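Local coordinates for protein AbyA5 (Verrucosispora maris, PDB 4YWF) that catalyses the elimination of acetate during spirotetronate biosynthesis, as an esterase-like lyase of the alpha/beta-hydrolase superfamily, at residues E118-R123 with D200-R205; A193-L198 with A211-L216. The protein carries 4 engineered substitutions. All coordinates share one frame; numbering follows the deposited sequence.

From the N terminus the chain passes through several helices before it reaches 118-123, on the outermost strand at one end of the eight-stranded sheet. It then builds four more elements of the core before entering helix 194-201 through 193-198. Contact 1 closes a loop of 76 residues when 200-205, the end of that helix and the turn after it, returns to the edge strand. Contact 2 closes a much shorter one of 12 residues, when strand 207-215 follows the helix into the centre of the sheet. The two loops cross, since their segments alternate along the chain. One helix is thus tied to both edge and middle of the sheet, and Leu122 CD2 touches Val197 O between the contacts.

Contact 1: E118-R123 with D200-R205; sequences ERLELR and DAVAER
Glu118 OE2 accepts a nearly straight hydrogen bond from Arg205 NH1, 2.8 Å long. OE1 of the same carboxylate takes a second bond of 2.9 Å from Arg205 NH2. The guanidinium therefore meets the carboxylate end-on, one nitrogen to each oxygen, in a two-point salt bridge. Both oxygens are approached on their syn side. The fit is not flat: the two planes stand 31° apart, and NH1 lies somewhat out of the carboxylate plane. Both oxygens still lie close to the guanidinium plane.

The two side chains approach from opposite directions. Glu118 is extended, with CG anti to the backbone N (chi1 -178°), and this carries its carboxylate across to the turn. Arg205 closes a type I turn that begins at Val202, with its N bonded to Val202 O at 3.0 Å. Leu136 touches both side chains of the pair.

Further along the strand the contact is apolar. Leu120 CD1 meets Val202 CG1 at 3.7 Å, the two side chains crossing at about a right angle. Leu122 CD2 rests against Ala201 CB at 3.9 Å. The strand is the edge of the sheet, and its backbone pairs with strand 127-134.

With an alanine in place of Glu118, the Arg205 guanidinium is likely to lose both bonds and its carboxylate mate, and to be freer to turn. The two bonds fix how the guanidinium is turned against the carboxylate. The opposite charges, partly exposed, thus clamp the turn to the edge strand, while Leu120-Val202 and Leu122-Ala201 pack beside them.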
loop_
_atom_site.group_PDB
_atom_site.type_symbol
_atom_site.label_atom_id
_atom_site.label_comp_id
_atom_site.label_asym_id
_atom_site.label_seq_id
_atom_site.Cartn_x
_atom_site.Cartn_y
_atom_site.Cartn_z
ATOM N N GLU A 118 -0.561 0.332 -18.441
ATOM C CA GLU A 118 -1.593 1.284 -18.741
ATOM C C GLU A 118 -2.048 2.055 -17.520
ATOM O O GLU A 118 -2.156 1.519 -16.454
ATOM C CB GLU A 118 -2.800 0.559 -19.328
ATOM C CG GLU A 118 -3.955 1.444 -19.749
ATOM C CD GLU A 118 -5.091 0.625 -20.393
ATOM O OE1 GLU A 118 -4.820 -0.481 -20.948
ATOM O OE2 GLU A 118 -6.267 1.075 -20.312
ATOM N N ARG A 119 -2.337 3.316 -17.716
ATOM C CA ARG A 119 -2.873 4.186 -16.675
ATOM C C ARG A 119 -4.388 4.106 -16.649
ATOM O O ARG A 119 -5.043 4.211 -17.687
ATOM C CB ARG A 119 -2.450 5.627 -16.991
ATOM C CG ARG A 119 -3.228 6.679 -16.222
ATOM C CD ARG A 119 -2.795 8.077 -16.605
ATOM N NE ARG A 119 -1.738 8.486 -15.717
ATOM C CZ ARG A 119 -0.604 9.055 -16.089
ATOM N NH1 ARG A 119 -0.366 9.373 -17.373
ATOM N NH2 ARG A 119 0.280 9.368 -15.147
ATOM N N LEU A 120 -4.947 3.938 -15.466
ATOM C CA LEU A 120 -6.368 4.000 -15.246
ATOM C C LEU A 120 -6.641 5.276 -14.420
ATOM O O LEU A 120 -5.942 5.589 -13.503
ATOM C CB LEU A 120 -6.825 2.792 -14.458
ATOM C CG LEU A 120 -6.466 1.412 -15.017
ATOM C CD1 LEU A 120 -6.983 0.329 -14.066
ATOM C CD2 LEU A 120 -7.070 1.261 -16.419
ATOM N N GLU A 121 -7.693 5.996 -14.757
ATOM C CA GLU A 121 -8.129 7.190 -14.000
ATOM C C GLU A 121 -9.625 7.019 -13.738
ATOM O O GLU A 121 -10.407 6.828 -14.672
ATOM C CB GLU A 121 -7.853 8.459 -14.811
ATOM C CG GLU A 121 -7.884 9.748 -13.960
ATOM C CD GLU A 121 -6.925 10.861 -14.450
ATOM O OE1 GLU A 121 -5.915 10.581 -15.144
ATOM O OE2 GLU A 121 -7.161 12.035 -14.123
ATOM N N LEU A 122 -10.003 7.018 -12.468
ATOM C CA LEU A 122 -11.374 6.880 -12.037
ATOM C C LEU A 122 -11.833 8.199 -11.425
ATOM O O LEU A 122 -11.363 8.627 -10.390
ATOM C CB LEU A 122 -11.483 5.758 -10.995
ATOM C CG LEU A 122 -11.076 4.345 -11.467
ATOM C CD1 LEU A 122 -9.555 4.095 -11.577
ATOM C CD2 LEU A 122 -11.655 3.322 -10.517
ATOM N N ARG A 123 -12.758 8.870 -12.089
ATOM C CA ARG A 123 -13.270 10.139 -11.609
ATOM C C ARG A 123 -14.461 9.805 -10.728
ATOM O O ARG A 123 -15.494 9.336 -11.210
ATOM C CB ARG A 123 -13.589 11.040 -12.808
ATOM N N ASP A 200 -14.671 -2.814 -10.873
ATOM C CA ASP A 200 -15.679 -2.212 -11.830
ATOM C C ASP A 200 -15.035 -1.602 -13.046
ATOM O O ASP A 200 -15.496 -1.814 -14.148
ATOM C CB ASP A 200 -16.554 -1.139 -11.144
ATOM C CG ASP A 200 -17.514 -1.723 -10.126
ATOM O OD1 ASP A 200 -17.746 -2.962 -10.117
ATOM O OD2 ASP A 200 -18.008 -0.953 -9.274
ATOM N N ALA A 201 -13.939 -0.884 -12.861
ATOM C CA ALA A 201 -13.266 -0.244 -13.947
ATOM C C ALA A 201 -12.534 -1.168 -14.912
ATOM O O ALA A 201 -12.259 -0.776 -16.044
ATOM C CB ALA A 201 -12.312 0.811 -13.382
ATOM N N VAL A 202 -12.242 -2.407 -14.524
ATOM C CA VAL A 202 -11.542 -3.344 -15.409
ATOM C C VAL A 202 -12.351 -4.611 -15.688
ATOM O O VAL A 202 -11.805 -5.602 -16.165
ATOM C CB VAL A 202 -10.158 -3.779 -14.822
ATOM C CG1 VAL A 202 -9.220 -2.570 -14.688
ATOM C CG2 VAL A 202 -10.298 -4.487 -13.455
ATOM N N ALA A 203 -13.628 -4.570 -15.369
ATOM C CA ALA A 203 -14.546 -5.724 -15.528
ATOM C C ALA A 203 -14.632 -6.236 -17.011
ATOM O O ALA A 203 -14.862 -7.414 -17.283
ATOM C CB ALA A 203 -15.912 -5.345 -14.963
ATOM N N GLU A 204 -14.373 -5.376 -17.980
ATOM C CA GLU A 204 -14.381 -5.815 -19.395
ATOM C C GLU A 204 -13.072 -6.438 -19.860
ATOM O O GLU A 204 -12.936 -6.932 -20.956
ATOM C CB GLU A 204 -14.702 -4.603 -20.274
ATOM C CG GLU A 204 -16.164 -4.250 -20.291
ATOM C CD GLU A 204 -16.943 -5.179 -21.254
ATOM O OE1 GLU A 204 -16.617 -5.279 -22.531
ATOM O OE2 GLU A 204 -17.872 -5.816 -20.687
ATOM N N ARG A 205 -12.056 -6.348 -19.025
ATOM C CA ARG A 205 -10.709 -6.595 -19.446
ATOM C C ARG A 205 -9.944 -7.536 -18.497
ATOM O O ARG A 205 -8.708 -7.691 -18.599
ATOM C CB ARG A 205 -10.038 -5.229 -19.589
ATOM C CG ARG A 205 -10.988 -4.250 -20.285
ATOM C CD ARG A 205 -10.404 -2.849 -20.355
ATOM N NE ARG A 205 -9.130 -2.920 -21.039
ATOM C CZ ARG A 205 -8.181 -1.996 -20.966
ATOM N NH1 ARG A 205 -8.333 -0.874 -20.290
ATOM N NH2 ARG A 205 -7.085 -2.189 -21.643
#

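Contact 2: A193-L198 with A211-L216. Engineered in segment 211-216: Met214 (natural residue Leu).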
loop_
_atom_site.group_PDB
_atom_site.type_symbol
_atom_site.label_atom_id
_atom_site.label_comp_id
_atom_site.label_asym_id
_atom_site.label_seq_id
_atom_site.Cartn_x
_atom_site.Cartn_y
_atom_site.Cartn_z
ATOM N N ALA A 193 -14.697 0.443 0.121
ATOM C CA ALA A 193 -15.321 0.291 -1.174
ATOM C C ALA A 193 -14.325 0.369 -2.362
ATOM O O ALA A 193 -14.652 -0.001 -3.499
ATOM C CB ALA A 193 -16.433 1.344 -1.351
ATOM N N LEU A 194 -13.109 0.813 -2.092
ATOM C CA LEU A 194 -12.166 1.151 -3.139
ATOM C C LEU A 194 -11.842 -0.053 -4.010
ATOM O O LEU A 194 -11.726 0.072 -5.223
ATOM C CB LEU A 194 -10.894 1.758 -2.531
ATOM C CG LEU A 194 -9.697 1.893 -3.486
ATOM C CD1 LEU A 194 -10.032 2.940 -4.536
ATOM C CD2 LEU A 194 -8.468 2.226 -2.669
ATOM N N PHE A 195 -11.734 -1.231 -3.403
ATOM C CA PHE A 195 -11.342 -2.376 -4.156
ATOM C C PHE A 195 -12.425 -2.643 -5.192
ATOM O O PHE A 195 -12.103 -2.898 -6.339
ATOM C CB PHE A 195 -11.096 -3.638 -3.296
ATOM C CG PHE A 195 -10.169 -3.419 -2.133
ATOM C CD1 PHE A 195 -8.805 -3.498 -2.287
ATOM C CD2 PHE A 195 -10.677 -3.149 -0.861
ATOM C CE1 PHE A 195 -7.960 -3.256 -1.210
ATOM C CE2 PHE A 195 -9.833 -2.926 0.221
ATOM C CZ PHE A 195 -8.492 -3.001 0.050
ATOM N N GLY A 196 -13.696 -2.647 -4.769
ATOM C CA GLY A 196 -14.785 -2.968 -5.718
ATOM C C GLY A 196 -14.816 -2.013 -6.905
ATOM O O GLY A 196 -14.992 -2.406 -8.015
ATOM N N VAL A 197 -14.569 -0.740 -6.634
ATOM C CA VAL A 197 -14.521 0.295 -7.655
ATOM C C VAL A 197 -13.366 0.131 -8.661
ATOM O O VAL A 197 -13.543 0.463 -9.828
ATOM C CB VAL A 197 -14.518 1.659 -6.990
ATOM C CG1 VAL A 197 -14.115 2.756 -7.973
ATOM C CG2 VAL A 197 -15.905 1.898 -6.369
ATOM N N LEU A 198 -12.254 -0.475 -8.251
ATOM C CA LEU A 198 -11.182 -0.799 -9.165
ATOM C C LEU A 198 -11.576 -1.959 -10.028
ATOM O O LEU A 198 -11.304 -1.982 -11.225
ATOM C CB LEU A 198 -9.880 -1.168 -8.390
ATOM C CG LEU A 198 -9.242 -0.047 -7.611
ATOM C CD1 LEU A 198 -8.237 -0.727 -6.659
ATOM C CD2 LEU A 198 -8.603 1.032 -8.481
ATOM N N ALA A 211 -10.657 -11.943 -7.749
ATOM C CA ALA A 211 -9.690 -10.900 -7.359
ATOM C C ALA A 211 -8.937 -11.262 -6.078
ATOM O O ALA A 211 -9.538 -11.759 -5.084
ATOM C CB ALA A 211 -10.411 -9.601 -7.111
ATOM N N TYR A 212 -7.656 -10.934 -6.073
ATOM C CA TYR A 212 -6.764 -11.161 -4.902
ATOM C C TYR A 212 -6.153 -9.827 -4.535
ATOM O O TYR A 212 -5.601 -9.209 -5.423
ATOM C CB TYR A 212 -5.738 -12.206 -5.273
ATOM C CG TYR A 212 -6.454 -13.469 -5.767
ATOM C CD1 TYR A 212 -6.868 -14.462 -4.855
ATOM C CD2 TYR A 212 -6.775 -13.645 -7.145
ATOM C CE1 TYR A 212 -7.530 -15.595 -5.287
ATOM C CE2 TYR A 212 -7.444 -14.768 -7.582
ATOM C CZ TYR A 212 -7.830 -15.740 -6.655
ATOM O OH TYR A 212 -8.490 -16.869 -7.093
ATOM N N ALA A 213 -6.389 -9.334 -3.294
ATOM C CA ALA A 213 -5.790 -8.091 -2.788
ATOM C C ALA A 213 -4.469 -8.345 -2.064
ATOM O O ALA A 213 -4.407 -8.954 -0.959
ATOM C CB ALA A 213 -6.729 -7.367 -1.835
HETATM N N MSE A 214 -3.385 -7.903 -2.710
HETATM C CA MSE A 214 -2.129 -7.688 -2.059
HETATM C C MSE A 214 -2.155 -6.332 -1.432
HETATM O O MSE A 214 -1.662 -5.343 -1.999
HETATM C CB MSE A 214 -1.019 -7.773 -3.094
HETATM C CG MSE A 214 0.302 -7.492 -2.443
HETATM SE SE MSE A 214 1.109 -9.131 -1.672
HETATM C CE MSE A 214 1.601 -9.982 -3.415
ATOM N N ALA A 215 -2.738 -6.281 -0.244
ATOM C CA ALA A 215 -3.056 -4.978 0.415
ATOM C C ALA A 215 -2.235 -4.873 1.691
ATOM O O ALA A 215 -2.603 -5.406 2.743
ATOM C CB ALA A 215 -4.541 -4.920 0.698
ATOM N N LEU A 216 -1.073 -4.247 1.556
ATOM C CA LEU A 216 -0.075 -4.118 2.643
ATOM C C LEU A 216 -0.422 -3.033 3.706
ATOM O O LEU A 216 -1.090 -2.058 3.412
ATOM C CB LEU A 216 1.303 -3.784 2.051
ATOM C CG LEU A 216 1.962 -4.802 1.120
ATOM C CD1 LEU A 216 1.161 -5.011 -0.124
ATOM C CD2 LEU A 216 3.343 -4.305 0.668
#
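Helix 194-201 lies over one face of the sheet, with no backbone hydrogen bond between 193-198 and 211-216. The nearest CA atoms are those of Phe195 and Ala213, 8.1 Å apart. In the alpha/beta-hydrolase fold this is a beta-alpha-beta crossover: strand 171-174, helix 194-201, then parallel strand 207-215, with strand 143-148 between the two strands. Parallel strand 233-239 flanks 207-215 on its other side.

Val197 N bonds to Ala193 O and Leu198 N to Leu194 O. One side chain carries the contact. Phe195 points toward the strand, and Ala213 and Ala215 point back at it. These alanines are two residues apart, so their methyls emerge on the same face of the sheet. Between them lies Met214, an engineered selenomethionine where the natural residue is leucine. It points away from the helix and touches Thr344 of helix 337-351, on the other face of the sheet.

The Phe195 side chain also touches Leu146 of strand 143-148 and Leu222, Ala223 and Ala226 of helix 218-226. Phe195 and both alanines are buried. With CG beside the backbone N (chi1 -51°), the ring meets both methyls obliquely. Its CE1 atom lies 4.3 Å from Ala213 CB and equally far from Ala215 CB.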